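PDB 5VQD: beta-glucoside phosphorylase BglX from Unidentified, which probably catalyses the phosphorolysis of beta-glucosides, splitting off a terminal sugar as its phosphate, with an N-terminal glycoside hydrolase family 3 barrel. Local coordinates for residues T410-L415 / G442-W447. Residues are numbered along the deposited sequence; the frame is centred on the assembly and turned at random.
Sequences TKRIIL and GFIVHW
The delta methyl of I413 lies obliquely against the ring of F443, with CD1 of the isoleucine 3.4 Å from CD1 of the phenylalanine. The extended chain of I413, chi2 172°, carries the methyl to the ring. The same ring turns its edge to the backbone of the other segment: the carbonyl oxygen of T410 sits in the ring plane, 3.1 Å from F443 CD1, and that of K411 also lies at the ring edge. Were F443 an alanine, the I413 methyl would probably lose its aromatic neighbour and a gap would open beside the T410 carbonyl. Farther along the face that carries I413, V445, L415 and W447, the last two run side by side, pointing the same way, and CD2 of the leucine approaches CZ3 of the indole to 3.5 Å; V445 packs on I413 and L415, its CG1 against L415 CB, while helix 429-441 covers the group through K435 and L438. On the face of R412, I444, I414 and H446, polar groups join the aliphatic ones. The R412 guanidinium places one face over I444 CG2 and brings NH2 obliquely to H446 CE1 (3.4 Å), guanidinium and imidazole planes 36° apart, while its NE is bound to the carbonyl of D466. One water, in the imidazole plane, joins H446 ND1, at 2.6 Å, to the carbonyl of I413. Four backbone bonds, among them the nearly straight L415 N to H446 O (2.7 Å, 171°), pair the strands in parallel. Strand 444-447, at the edge of a mixed sheet, completes with strand 412-419 and helix 429-441 a classic beta-alpha-beta crossover.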
loop_
_atom_site.group_PDB
_atom_site.type_symbol
_atom_site.label_atom_id
_atom_site.label_comp_id
_atom_site.label_asym_id
_atom_site.label_seq_id
_atom_site.Cartn_x
_atom_site.Cartn_y
_atom_site.Cartn_z
ATOM N N THR A 410 20.045 14.659 30.474
ATOM C CA THR A 410 20.675 14.976 29.189
ATOM C C THR A 410 20.089 16.302 28.706
ATOM O O THR A 410 19.049 16.331 28.041
ATOM C CB THR A 410 20.459 13.862 28.171
ATOM O OG1 THR A 410 19.056 13.687 27.937
ATOM C CG2 THR A 410 21.056 12.553 28.671
ATOM N N LYS A 411 20.769 17.400 29.040
ATOM C CA LYS A 411 20.276 18.721 28.665
ATOM C C LYS A 411 20.450 18.972 27.171
ATOM O O LYS A 411 19.492 19.334 26.478
ATOM C CB LYS A 411 21.000 19.797 29.477
ATOM C CG LYS A 411 20.592 21.233 29.140
ATOM C CD LYS A 411 19.110 21.509 29.422
ATOM C CE LYS A 411 18.750 21.298 30.893
ATOM N NZ LYS A 411 19.661 22.026 31.827
ATOM N N ARG A 412 21.664 18.779 26.660
ATOM C CA ARG A 412 22.016 19.149 25.295
ATOM C C ARG A 412 21.877 17.942 24.374
ATOM O O ARG A 412 22.480 16.891 24.619
ATOM C CB ARG A 412 23.441 19.702 25.239
ATOM C CG ARG A 412 23.630 20.962 26.069
ATOM C CD ARG A 412 25.021 21.551 25.899
ATOM N NE ARG A 412 25.256 21.989 24.526
ATOM C CZ ARG A 412 24.887 23.170 24.039
ATOM N NH1 ARG A 412 24.264 24.050 24.811
ATOM N NH2 ARG A 412 25.141 23.470 22.774
ATOM N N ILE A 413 21.092 18.104 23.312
ATOM C CA ILE A 413 20.789 17.029 22.375
ATOM C C ILE A 413 21.193 17.475 20.978
ATOM O O ILE A 413 20.901 18.605 20.571
ATOM C CB ILE A 413 19.297 16.646 22.414
ATOM C CG1 ILE A 413 18.940 16.050 23.779
ATOM C CG2 ILE A 413 18.960 15.657 21.297
ATOM C CD1 ILE A 413 17.453 15.808 23.986
ATOM N N ILE A 414 21.862 16.586 20.251
ATOM C CA ILE A 414 22.085 16.738 18.818
ATOM C C ILE A 414 21.056 15.870 18.109
ATOM O O ILE A 414 21.007 14.653 18.325
ATOM C CB ILE A 414 23.519 16.343 18.424
ATOM C CG1 ILE A 414 24.511 17.374 18.971
ATOM C CG2 ILE A 414 23.659 16.210 16.897
ATOM C CD1 ILE A 414 25.975 17.018 18.748
ATOM N N LEU A 415 20.222 16.493 17.281
ATOM C CA LEU A 415 19.185 15.786 16.539
ATOM C C LEU A 415 19.693 15.516 15.128
ATOM O O LEU A 415 20.023 16.454 14.392
ATOM C CB LEU A 415 17.886 16.593 16.506
ATOM C CG LEU A 415 16.691 15.932 15.810
ATOM C CD1 LEU A 415 16.370 14.578 16.430
ATOM C CD2 LEU A 415 15.467 16.838 15.860
ATOM N N GLY A 442 12.151 21.246 27.683
ATOM C CA GLY A 442 13.290 21.831 28.348
ATOM C C GLY A 442 14.652 21.366 27.855
ATOM O O GLY A 442 15.647 21.586 28.557
ATOM N N PHE A 443 14.728 20.734 26.689
ATOM C CA PHE A 443 16.003 20.301 26.138
ATOM C C PHE A 443 16.603 21.392 25.261
ATOM O O PHE A 443 15.889 22.218 24.683
ATOM C CB PHE A 443 15.840 19.026 25.308
ATOM C CG PHE A 443 15.405 17.825 26.102
ATOM C CD1 PHE A 443 16.316 17.116 26.866
ATOM C CD2 PHE A 443 14.089 17.392 26.067
ATOM C CE1 PHE A 443 15.923 16.005 27.589
ATOM C CE2 PHE A 443 13.688 16.282 26.789
ATOM C CZ PHE A 443 14.606 15.588 27.551
ATOM N N ILE A 444 17.929 21.390 25.173
ATOM C CA ILE A 444 18.650 22.153 24.160
ATOM C C ILE A 444 18.902 21.214 22.989
ATOM O O ILE A 444 19.587 20.196 23.137
ATOM C CB ILE A 444 19.971 22.714 24.709
ATOM C CG1 ILE A 444 19.726 23.589 25.944
ATOM C CG2 ILE A 444 20.712 23.493 23.623
ATOM C CD1 ILE A 444 18.962 24.865 25.669
ATOM N N VAL A 445 18.345 21.547 21.828
ATOM C CA VAL A 445 18.378 20.668 20.666
ATOM C C VAL A 445 18.953 21.438 19.487
ATOM O O VAL A 445 18.371 22.437 19.049
ATOM C CB VAL A 445 16.982 20.119 20.321
ATOM C CG1 VAL A 445 17.065 19.149 19.144
ATOM C CG2 VAL A 445 16.362 19.434 21.534
ATOM N N HIS A 446 20.090 20.973 18.977
ATOM C CA HIS A 446 20.666 21.459 17.733
ATOM C C HIS A 446 20.631 20.352 16.690
ATOM O O HIS A 446 20.733 19.167 17.019
ATOM C CB HIS A 446 22.118 21.914 17.917
ATOM C CG HIS A 446 22.287 23.058 18.865
ATOM N ND1 HIS A 446 22.255 22.901 20.234
ATOM C CD2 HIS A 446 22.504 24.376 18.641
ATOM C CE1 HIS A 446 22.440 24.074 20.813
ATOM N NE2 HIS A 446 22.593 24.986 19.868
ATOM N N TRP A 447 20.488 20.746 15.427
ATOM C CA TRP A 447 20.659 19.802 14.335
ATOM C C TRP A 447 22.129 19.415 14.214
ATOM O O TRP A 447 23.027 20.189 14.558
ATOM C CB TRP A 447 20.186 20.398 13.008
ATOM C CG TRP A 447 18.751 20.831 12.966
ATOM C CD1 TRP A 447 18.285 22.115 13.002
ATOM C CD2 TRP A 447 17.598 19.989 12.854
ATOM N NE1 TRP A 447 16.914 22.121 12.924
ATOM C CE2 TRP A 447 16.467 20.830 12.833
ATOM C CE3 TRP A 447 17.410 18.607 12.773
ATOM C CZ2 TRP A 447 15.169 20.334 12.739
ATOM C CZ3 TRP A 447 16.119 18.117 12.678
ATOM C CH2 TRP A 447 15.017 18.978 12.662
HETATM O O HOH W 1 22.386 20.768 21.709
#